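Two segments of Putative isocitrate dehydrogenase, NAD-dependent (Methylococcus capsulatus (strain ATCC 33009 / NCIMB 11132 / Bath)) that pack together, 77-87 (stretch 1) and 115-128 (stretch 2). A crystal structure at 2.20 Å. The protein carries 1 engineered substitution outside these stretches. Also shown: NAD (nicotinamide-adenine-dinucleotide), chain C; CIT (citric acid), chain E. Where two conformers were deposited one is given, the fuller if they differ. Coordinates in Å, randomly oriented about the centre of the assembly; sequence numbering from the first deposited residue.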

# COMPACT_ATOMS: atom_id res chain seq x y z
N TYR A 77 9.59 -20.82 10.08
CA TYR A 77 8.21 -21.16 10.43
C TYR A 77 7.23 -20.12 9.88
O TYR A 77 7.58 -18.94 9.69
CB TYR A 77 8.07 -21.30 11.95
CG TYR A 77 8.46 -20.09 12.77
CD1 TYR A 77 7.56 -19.05 12.99
CD2 TYR A 77 9.72 -19.98 13.36
CE1 TYR A 77 7.90 -17.93 13.75
CE2 TYR A 77 10.08 -18.86 14.14
CZ TYR A 77 9.16 -17.84 14.33
OH TYR A 77 9.48 -16.73 15.09
N ARG A 78 6.01 -20.56 9.60
CA ARG A 78 4.95 -19.65 9.20
C ARG A 78 4.59 -18.74 10.37
O ARG A 78 4.71 -19.12 11.54
CB ARG A 78 3.71 -20.42 8.73
CG ARG A 78 3.91 -21.31 7.51
CD ARG A 78 3.52 -20.60 6.20
NE ARG A 78 4.26 -21.14 5.06
CZ ARG A 78 4.39 -20.52 3.89
NH1 ARG A 78 5.09 -21.07 2.91
NH2 ARG A 78 3.80 -19.35 3.69
N SER A 79 4.14 -17.53 10.05
CA SER A 79 3.74 -16.55 11.06
C SER A 79 2.85 -17.17 12.12
O SER A 79 1.79 -17.73 11.81
CB SER A 79 3.00 -15.38 10.38
OG SER A 79 2.41 -14.52 11.35
N VAL A 80 3.27 -17.05 13.38
CA VAL A 80 2.42 -17.47 14.48
C VAL A 80 1.20 -16.55 14.61
O VAL A 80 0.13 -16.99 15.03
CB VAL A 80 3.24 -17.53 15.79
CG1 VAL A 80 2.37 -17.99 16.96
CG2 VAL A 80 4.45 -18.46 15.60
N ASN A 81 1.34 -15.28 14.25
CA ASN A 81 0.18 -14.39 14.27
C ASN A 81 -0.92 -14.92 13.37
O ASN A 81 -2.09 -15.02 13.76
CB ASN A 81 0.60 -12.98 13.84
CG ASN A 81 1.73 -12.43 14.71
OD1 ASN A 81 1.57 -12.31 15.92
ND2 ASN A 81 2.88 -12.15 14.10
N VAL A 82 -0.52 -15.34 12.16
CA VAL A 82 -1.48 -15.83 11.19
C VAL A 82 -2.04 -17.17 11.62
O VAL A 82 -3.25 -17.42 11.50
CB VAL A 82 -0.81 -15.90 9.80
CG1 VAL A 82 -1.69 -16.68 8.83
CG2 VAL A 82 -0.52 -14.47 9.32
N THR A 83 -1.16 -18.06 12.11
CA THR A 83 -1.61 -19.36 12.61
C THR A 83 -2.64 -19.19 13.72
O THR A 83 -3.66 -19.89 13.74
CB THR A 83 -0.43 -20.19 13.09
OG1 THR A 83 0.42 -20.50 11.99
CG2 THR A 83 -0.92 -21.48 13.72
N LEU A 84 -2.38 -18.29 14.67
CA LEU A 84 -3.35 -18.03 15.74
C LEU A 84 -4.68 -17.55 15.17
O LEU A 84 -5.74 -18.08 15.50
CB LEU A 84 -2.77 -17.00 16.72
CG LEU A 84 -2.24 -17.39 18.11
CD1 LEU A 84 -2.19 -18.88 18.37
CD2 LEU A 84 -0.89 -16.76 18.33
N ARG A 85 -4.64 -16.53 14.29
CA ARG A 85 -5.86 -16.00 13.70
C ARG A 85 -6.68 -17.09 13.02
O ARG A 85 -7.90 -17.15 13.16
CB ARG A 85 -5.54 -14.90 12.67
CG ARG A 85 -4.94 -13.65 13.25
CD ARG A 85 -4.18 -12.85 12.21
NE ARG A 85 -3.63 -11.63 12.81
CZ ARG A 85 -2.68 -10.89 12.27
NH1 ARG A 85 -2.15 -11.22 11.10
NH2 ARG A 85 -2.24 -9.81 12.91
N GLN A 86 -6.01 -17.99 12.30
CA GLN A 86 -6.72 -19.03 11.56
C GLN A 86 -7.18 -20.17 12.45
O GLN A 86 -8.30 -20.67 12.28
CB GLN A 86 -5.83 -19.55 10.43
CG GLN A 86 -5.57 -18.49 9.37
CD GLN A 86 -4.58 -18.94 8.32
OE1 GLN A 86 -3.82 -19.88 8.52
NE2 GLN A 86 -4.56 -18.23 7.20
N ALA A 87 -6.34 -20.61 13.39
CA ALA A 87 -6.69 -21.71 14.29
C ALA A 87 -7.86 -21.33 15.20
O ALA A 87 -8.68 -22.19 15.56
CB ALA A 87 -5.48 -22.11 15.13
PA NAD C . 8.27 -3.36 12.85
O1A NAD C . 8.81 -4.33 13.87
O2A NAD C . 6.87 -2.96 13.18
O5B NAD C . 9.27 -2.11 12.76
C5B NAD C . 9.00 -1.10 11.78
C4B NAD C . 9.57 0.22 12.27
O4B NAD C . 8.66 0.71 13.28
C3B NAD C . 10.93 -0.01 12.91
O3B NAD C . 11.83 1.04 12.57
C2B NAD C . 10.62 0.01 14.40
O2B NAD C . 11.72 0.45 15.22
C1B NAD C . 9.38 0.89 14.50
N9A NAD C . 8.68 0.38 15.67
C8A NAD C . 7.49 -0.47 15.49
N7A NAD C . 7.05 -0.52 16.90
C5A NAD C . 7.04 0.89 17.29
C6A NAD C . 7.29 1.04 18.78
N6A NAD C . 6.08 0.63 19.51
N1A NAD C . 7.55 2.47 19.03
C2A NAD C . 8.76 2.99 18.37
N3A NAD C . 9.31 2.03 17.40
C4A NAD C . 8.25 1.45 16.58
O3 NAD C . 8.22 -4.03 11.39
PN NAD C . 9.38 -4.88 10.70
O1N NAD C . 10.76 -4.45 11.07
O2N NAD C . 9.11 -4.78 9.21
O5D NAD C . 9.17 -6.40 11.19
C5D NAD C . 9.84 -6.89 12.36
C4D NAD C . 9.24 -8.22 12.77
O4D NAD C . 7.94 -8.05 13.37
C3D NAD C . 9.08 -9.15 11.57
O3D NAD C . 9.58 -10.43 11.94
C2D NAD C . 7.57 -9.21 11.37
O2D NAD C . 7.10 -10.45 10.85
C1D NAD C . 7.03 -9.00 12.78
N1N NAD C . 5.61 -8.59 12.68
C2N NAD C . 4.87 -8.75 13.93
C3N NAD C . 3.42 -8.49 13.58
C7N NAD C . 2.43 -9.04 14.62
O7N NAD C . 1.31 -8.19 14.80
N7N NAD C . 3.11 -9.36 15.88
C4N NAD C . 3.13 -7.06 13.15
C5N NAD C . 4.13 -6.57 12.11
C6N NAD C . 5.49 -7.26 12.04
C1 CIT E . 0.45 -8.13 11.24
O1 CIT E . -0.42 -8.06 12.13
O2 CIT E . 0.55 -7.17 10.44
C2 CIT E . 1.32 -9.36 11.13
C3 CIT E . 1.82 -9.59 9.71
O7 CIT E . 2.79 -8.58 9.38
C4 CIT E . 2.43 -10.97 9.53
C5 CIT E . 3.51 -11.25 10.54
O3 CIT E . 3.40 -12.24 11.28
O4 CIT E . 4.51 -10.50 10.63
C6 CIT E . 0.68 -9.50 8.73
O5 CIT E . -0.48 -9.73 9.14
O6 CIT E . 0.90 -9.21 7.53
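Stretch 2 115-128: VRENTEGLYAGIEH

The strongest polar link is the salt bridge of Arg78 and Glu127, which joins the loop before the helix to the strand at the end of stretch 2. Arg78 NH1 and Arg78 NH2 both donate to Glu127 OE2, at 2.9 and 3.0 Å, and the carboxylate oxygen lies at the edge of the guanidinium, near its plane, where two N-H groups can converge on one acceptor.

Near the last turn of the helix, Gln86 ties down the loop. Its CB points sideways, but the extended chain (chi1 m, chi2 t) brings the amide to the backbone of stretch 2, where Gln86 NE2 donates to Tyr123 O at 3.1 Å and, in a weak bond, to Thr119 O at 2.9 Å. One carbonyl comes just before a tight reversal and the other from within it: a type II' turn from Glu120 to Tyr123 overlaps a type I turn from Gly121 to Ala124. Before it, strand 115-117 ends at Glu117, whose OE1 accepts from Glu120 N at 2.8 Å and whose OE2 accepts from Thr119 N at 2.9 Å, holding the start of the loop in shape.

Stretch 2 runs against stretch 1 in the opposite sense: Gln86 lies nearest Thr119, Val82 nearest Tyr123 and Arg78 nearest Gly125, with CA to CA separations of 5.3, 7.4 and 7.9 Å, so the backbones draw closest at the C-terminal end of the helix.

Helix 80-87 begins after Ser79, whose OG caps it by accepting from Val82 N at 3.1 Å. Bound citrate, probably from the crystallisation liquor, bridges the two stretches. Arg85 NH1 donates to CIT O5 at 3.0 Å, and Arg116 NH1 and NH2 each donate to the same CIT O5 at 3.1 Å; this shared acceptor helps the like charges stand close, Arg85 NH1 4.0 Å from Arg116 NH2. Arg85 NH2 also donates to CIT O1 at 2.6 Å. Asn118 OD1 lies over one face of the Arg85 guanidinium, and the aliphatic part of the arginine packs alongside, with Arg85 CG 3.4 Å from Asn118 ND2.

The apolar contact is small: Val82 CG2 meets Tyr123 CD2 at 3.4 Å, at the edge of the ring. Separately, Thr119 CG2 makes a van der Waals contact with the helix backbone, 4.1 Å from Arg85 O. Gly125 adopts positive phi, and its CA lies 4.1 Å from Arg78 NH2. Together the two stretches bury 507 Å², both sides summed.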

# COMPACT_ATOMS: atom_id res chain seq x y z
N VAL A 115 -11.27 -2.71 8.54
CA VAL A 115 -11.77 -4.05 8.80
C VAL A 115 -11.15 -4.96 7.76
O VAL A 115 -11.56 -4.97 6.58
CB VAL A 115 -13.31 -4.08 8.77
CG1 VAL A 115 -13.84 -5.48 9.00
CG2 VAL A 115 -13.88 -3.11 9.82
N ARG A 116 -10.17 -5.75 8.19
CA ARG A 116 -9.35 -6.58 7.33
C ARG A 116 -9.75 -8.04 7.51
O ARG A 116 -9.77 -8.55 8.65
CB ARG A 116 -7.85 -6.39 7.61
CG ARG A 116 -7.07 -7.70 7.81
CD ARG A 116 -5.65 -7.72 7.29
NE ARG A 116 -4.68 -7.44 8.33
CZ ARG A 116 -3.50 -8.03 8.48
NH1 ARG A 116 -3.09 -9.01 7.69
NH2 ARG A 116 -2.72 -7.64 9.48
N GLU A 117 -10.10 -8.69 6.41
CA GLU A 117 -10.26 -10.14 6.41
C GLU A 117 -8.97 -10.78 6.89
O GLU A 117 -7.87 -10.43 6.44
CB GLU A 117 -10.61 -10.63 5.00
CG GLU A 117 -11.29 -12.01 4.98
CD GLU A 117 -10.35 -13.14 5.38
OE1 GLU A 117 -9.19 -13.16 4.89
OE2 GLU A 117 -10.76 -14.01 6.19
N ASN A 118 -9.10 -11.72 7.81
CA ASN A 118 -7.98 -12.10 8.66
C ASN A 118 -7.55 -13.54 8.48
O ASN A 118 -6.59 -13.96 9.13
CB ASN A 118 -8.37 -11.87 10.13
CG ASN A 118 -7.22 -11.36 10.98
OD1 ASN A 118 -6.26 -10.78 10.48
ND2 ASN A 118 -7.35 -11.53 12.29
N THR A 119 -8.22 -14.32 7.62
CA THR A 119 -7.96 -15.75 7.56
C THR A 119 -7.57 -16.30 6.19
O THR A 119 -7.09 -17.43 6.14
CB THR A 119 -9.20 -16.54 8.05
OG1 THR A 119 -10.31 -16.27 7.20
CG2 THR A 119 -9.55 -16.19 9.49
N GLU A 120 -7.78 -15.57 5.09
CA GLU A 120 -7.46 -16.15 3.79
C GLU A 120 -6.75 -15.14 2.87
O GLU A 120 -5.83 -14.44 3.33
CB GLU A 120 -8.74 -16.72 3.14
CG GLU A 120 -9.93 -15.74 3.12
CD GLU A 120 -11.21 -16.34 2.51
OE1 GLU A 120 -11.45 -17.56 2.67
OE2 GLU A 120 -12.00 -15.58 1.88
N GLY A 121 -7.13 -15.06 1.60
CA GLY A 121 -6.40 -14.19 0.67
C GLY A 121 -4.98 -14.67 0.48
O GLY A 121 -4.72 -15.88 0.39
N LEU A 122 -4.03 -13.73 0.45
CA LEU A 122 -2.63 -14.11 0.28
C LEU A 122 -1.98 -14.65 1.56
O LEU A 122 -0.78 -14.94 1.56
CB LEU A 122 -1.81 -12.93 -0.26
CG LEU A 122 -1.92 -12.63 -1.76
CD1 LEU A 122 -1.53 -11.22 -2.05
CD2 LEU A 122 -1.07 -13.57 -2.59
N TYR A 123 -2.76 -14.82 2.63
CA TYR A 123 -2.26 -15.40 3.87
C TYR A 123 -2.67 -16.85 4.02
O TYR A 123 -2.45 -17.45 5.08
CB TYR A 123 -2.75 -14.59 5.07
CG TYR A 123 -2.06 -13.26 5.22
CD1 TYR A 123 -2.07 -12.34 4.19
CD2 TYR A 123 -1.43 -12.90 6.41
CE1 TYR A 123 -1.45 -11.10 4.32
CE2 TYR A 123 -0.80 -11.67 6.56
CZ TYR A 123 -0.81 -10.78 5.50
OH TYR A 123 -0.20 -9.55 5.60
N ALA A 124 -3.25 -17.44 2.98
CA ALA A 124 -3.68 -18.83 3.02
C ALA A 124 -2.54 -19.80 3.26
O ALA A 124 -2.78 -20.94 3.65
CB ALA A 124 -4.40 -19.18 1.72
N GLY A 125 -1.29 -19.40 3.03
CA GLY A 125 -0.20 -20.33 3.26
C GLY A 125 0.01 -21.32 2.12
O GLY A 125 0.53 -22.42 2.36
N ILE A 126 -0.37 -20.95 0.90
CA ILE A 126 -0.30 -21.85 -0.25
C ILE A 126 0.72 -21.28 -1.21
O ILE A 126 0.45 -20.28 -1.89
CB ILE A 126 -1.68 -22.03 -0.90
CG1 ILE A 126 -2.66 -22.62 0.14
CG2 ILE A 126 -1.59 -22.95 -2.12
CD1 ILE A 126 -4.12 -22.46 -0.24
N GLU A 127 1.89 -21.91 -1.27
CA GLU A 127 2.98 -21.47 -2.14
C GLU A 127 3.88 -22.64 -2.47
O GLU A 127 3.94 -23.62 -1.74
CB GLU A 127 3.91 -20.44 -1.49
CG GLU A 127 3.36 -19.44 -0.56
CD GLU A 127 4.49 -18.55 -0.07
OE1 GLU A 127 4.85 -17.62 -0.82
OE2 GLU A 127 5.05 -18.81 1.02
N HIS A 128 4.68 -22.44 -3.52
CA HIS A 128 5.67 -23.45 -3.85
C HIS A 128 6.76 -22.83 -4.71
O HIS A 128 6.55 -21.81 -5.36
CB HIS A 128 5.03 -24.64 -4.58
CG HIS A 128 4.24 -24.25 -5.79
ND1 HIS A 128 4.75 -24.33 -7.07
CD2 HIS A 128 2.97 -23.80 -5.91
CE1 HIS A 128 3.83 -23.93 -7.93
NE2 HIS A 128 2.74 -23.61 -7.25
O HOH W 1 -4.00 -12.11 8.95